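Local coordinates for protein thiamine-monophosphate kinase (Aquifex aeolicus, PDB 1VQV) that catalyses the ATP-dependent phosphorylation of thiamine monophosphate to thiamine diphosphate, the active form of vitamin B1, and works as a magnesium-binding homodimer, at residues B[159-167]-B[178-186]. Sequence-based numbering, arbitrary orientation.
Sequences DSRAGLELL and ELALIQRHL
Gly163 meets Ile182 backbone to backbone where two helices of this PurM-like kinase pack nearly crosswise: the axes of the segments 159-167 and 178-186 approach to 7.1 Å at a signed angle of -104°. With no side chain on Gly163, its CA lies 3.9 Å from Ile182 CA. Beside this crossing Leu181 enters a knob-into-hole site formed by Asp159, Ala162, Gly163 and Leu166; its CD1 reaches Ala162 CB at 3.9 Å, while CD2 turns to Asp159. Leu166 and Leu181 also touch Tyr243, so helix 238-246 covers this buried side.

His185 fills the neighbouring part of the interface. Its CG stands anti to the backbone N (chi1 173°), which carries the imidazole across to Ser160 and Leu164. Leu164 CB sits over one ring face, 3.8 Å from the centroid, in a CH-pi contact, whereas Ser160 OG lies in the ring plane at the edge; the Ser160 side chain is about 5 Å from that of substrate-binding Glu260.

Toward solvent the packing thins, Arg184 and Leu186 being partly exposed. Near Leu167, its CD1 meets Leu186 CD1, with Tyr55 touching both residues. Near buried Asp159, extended Arg184 makes a salt bridge to its carboxylate, also held by Thr156 and Ser237; the carboxylate and guanidinium planes stand 79° apart, and the weak hydrogen bond from Arg184 NH1 to Asp159 OD2 spans 3.1 Å.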
# COMPACT_ATOMS: atom_id res chain seq x y z
N ASP B 159 -3.51 17.93 21.64
CA ASP B 159 -3.98 16.73 22.33
C ASP B 159 -3.20 15.45 22.05
O ASP B 159 -2.78 14.77 22.98
CB ASP B 159 -5.47 16.53 22.04
CG ASP B 159 -6.31 17.71 22.48
OD1 ASP B 159 -6.20 18.80 21.89
OD2 ASP B 159 -7.08 17.56 23.44
N SER B 160 -3.01 15.12 20.78
CA SER B 160 -2.28 13.91 20.41
C SER B 160 -0.87 13.89 21.03
O SER B 160 -0.41 12.87 21.52
CB SER B 160 -2.22 13.82 18.88
OG SER B 160 -1.69 12.59 18.43
N ARG B 161 -0.19 15.03 21.05
CA ARG B 161 1.15 15.09 21.62
C ARG B 161 1.23 14.82 23.12
O ARG B 161 2.15 14.16 23.59
CB ARG B 161 1.79 16.45 21.33
CG ARG B 161 3.06 16.71 22.14
CD ARG B 161 3.81 17.89 21.58
NE ARG B 161 4.73 18.47 22.55
CZ ARG B 161 5.69 19.33 22.24
NH1 ARG B 161 5.86 19.71 20.98
NH2 ARG B 161 6.48 19.81 23.19
N ALA B 162 0.27 15.36 23.86
CA ALA B 162 0.25 15.16 25.30
C ALA B 162 -0.05 13.68 25.59
O ALA B 162 0.48 13.10 26.55
CB ALA B 162 -0.80 16.08 25.95
N GLY B 163 -0.89 13.09 24.75
CA GLY B 163 -1.27 11.69 24.89
C GLY B 163 -0.11 10.73 24.64
O GLY B 163 0.03 9.73 25.35
N LEU B 164 0.70 11.02 23.63
CA LEU B 164 1.85 10.18 23.33
C LEU B 164 2.85 10.24 24.48
O LEU B 164 3.49 9.24 24.83
CB LEU B 164 2.52 10.65 22.04
CG LEU B 164 3.86 9.98 21.69
CD1 LEU B 164 3.70 8.47 21.68
CD2 LEU B 164 4.35 10.49 20.34
N GLU B 165 2.97 11.42 25.07
CA GLU B 165 3.87 11.62 26.19
C GLU B 165 3.35 10.88 27.42
O GLU B 165 4.13 10.32 28.18
CB GLU B 165 4.04 13.11 26.49
CG GLU B 165 4.96 13.85 25.52
CD GLU B 165 4.78 15.35 25.59
OE1 GLU B 165 4.55 15.88 26.70
OE2 GLU B 165 4.88 16.02 24.55
N LEU B 166 2.02 10.89 27.61
CA LEU B 166 1.41 10.19 28.73
C LEU B 166 1.62 8.68 28.53
O LEU B 166 1.86 7.92 29.48
CB LEU B 166 -0.10 10.51 28.82
CG LEU B 166 -0.56 11.92 29.23
CD1 LEU B 166 -2.07 11.98 29.35
CD2 LEU B 166 0.07 12.29 30.55
N LEU B 167 1.52 8.22 27.29
CA LEU B 167 1.74 6.82 27.02
C LEU B 167 3.19 6.51 27.35
O LEU B 167 3.48 5.55 28.06
CB LEU B 167 1.46 6.51 25.55
CG LEU B 167 -0.02 6.47 25.23
CD1 LEU B 167 -0.22 6.29 23.73
CD2 LEU B 167 -0.68 5.33 26.01
N GLU B 178 -6.52 12.74 31.39
CA GLU B 178 -5.35 12.18 30.74
C GLU B 178 -5.77 11.11 29.75
O GLU B 178 -5.14 10.95 28.70
CB GLU B 178 -4.39 11.63 31.80
CG GLU B 178 -3.85 12.74 32.69
CD GLU B 178 -3.03 12.23 33.87
OE1 GLU B 178 -3.52 11.37 34.62
OE2 GLU B 178 -1.90 12.72 34.05
N LEU B 179 -6.84 10.38 30.06
CA LEU B 179 -7.32 9.34 29.17
C LEU B 179 -7.83 9.92 27.85
O LEU B 179 -7.47 9.44 26.78
CB LEU B 179 -8.42 8.51 29.84
CG LEU B 179 -7.97 7.50 30.90
CD1 LEU B 179 -9.17 6.69 31.35
CD2 LEU B 179 -6.89 6.57 30.33
N ALA B 180 -8.66 10.96 27.93
CA ALA B 180 -9.21 11.60 26.74
C ALA B 180 -8.09 12.04 25.81
O ALA B 180 -8.26 12.07 24.59
CB ALA B 180 -10.05 12.80 27.14
N LEU B 181 -6.94 12.38 26.40
CA LEU B 181 -5.78 12.82 25.64
C LEU B 181 -5.12 11.65 24.91
O LEU B 181 -4.73 11.77 23.74
CB LEU B 181 -4.75 13.47 26.57
CG LEU B 181 -5.09 14.88 27.04
CD1 LEU B 181 -4.05 15.39 28.03
CD2 LEU B 181 -5.17 15.78 25.82
N ILE B 182 -5.01 10.54 25.62
CA ILE B 182 -4.41 9.32 25.09
C ILE B 182 -5.30 8.78 23.99
O ILE B 182 -4.84 8.38 22.93
CB ILE B 182 -4.29 8.25 26.21
CG1 ILE B 182 -3.61 8.86 27.44
CG2 ILE B 182 -3.49 7.04 25.71
CD1 ILE B 182 -3.42 7.90 28.61
N GLN B 183 -6.60 8.78 24.24
CA GLN B 183 -7.55 8.28 23.28
C GLN B 183 -7.47 9.07 21.97
O GLN B 183 -7.58 8.51 20.89
CB GLN B 183 -8.95 8.29 23.90
CG GLN B 183 -9.01 7.38 25.16
CD GLN B 183 -10.41 7.17 25.77
OE1 GLN B 183 -10.58 6.35 26.69
NE2 GLN B 183 -11.41 7.90 25.25
N ARG B 184 -7.25 10.38 22.07
CA ARG B 184 -7.15 11.24 20.89
C ARG B 184 -5.94 10.88 20.04
O ARG B 184 -5.91 11.13 18.82
CB ARG B 184 -7.06 12.71 21.32
CG ARG B 184 -8.42 13.40 21.42
CD ARG B 184 -8.48 14.53 22.42
NE ARG B 184 -9.86 14.69 22.88
CZ ARG B 184 -10.23 15.36 23.97
NH1 ARG B 184 -9.34 15.96 24.75
NH2 ARG B 184 -11.51 15.38 24.32
N HIS B 185 -4.95 10.28 20.67
CA HIS B 185 -3.74 9.90 19.98
C HIS B 185 -3.81 8.45 19.51
O HIS B 185 -3.30 8.11 18.45
CB HIS B 185 -2.54 10.12 20.90
CG HIS B 185 -1.25 9.60 20.34
ND1 HIS B 185 -0.78 8.35 20.64
CD2 HIS B 185 -0.34 10.17 19.52
CE1 HIS B 185 0.38 8.16 20.02
NE2 HIS B 185 0.66 9.25 19.33
N LEU B 186 -4.46 7.61 20.30
CA LEU B 186 -4.57 6.19 19.96
C LEU B 186 -5.74 5.86 19.04
O LEU B 186 -5.60 5.10 18.08
CB LEU B 186 -4.66 5.36 21.24
CG LEU B 186 -3.63 4.23 21.39
CD1 LEU B 186 -2.26 4.79 21.11
CD2 LEU B 186 -3.68 3.65 22.79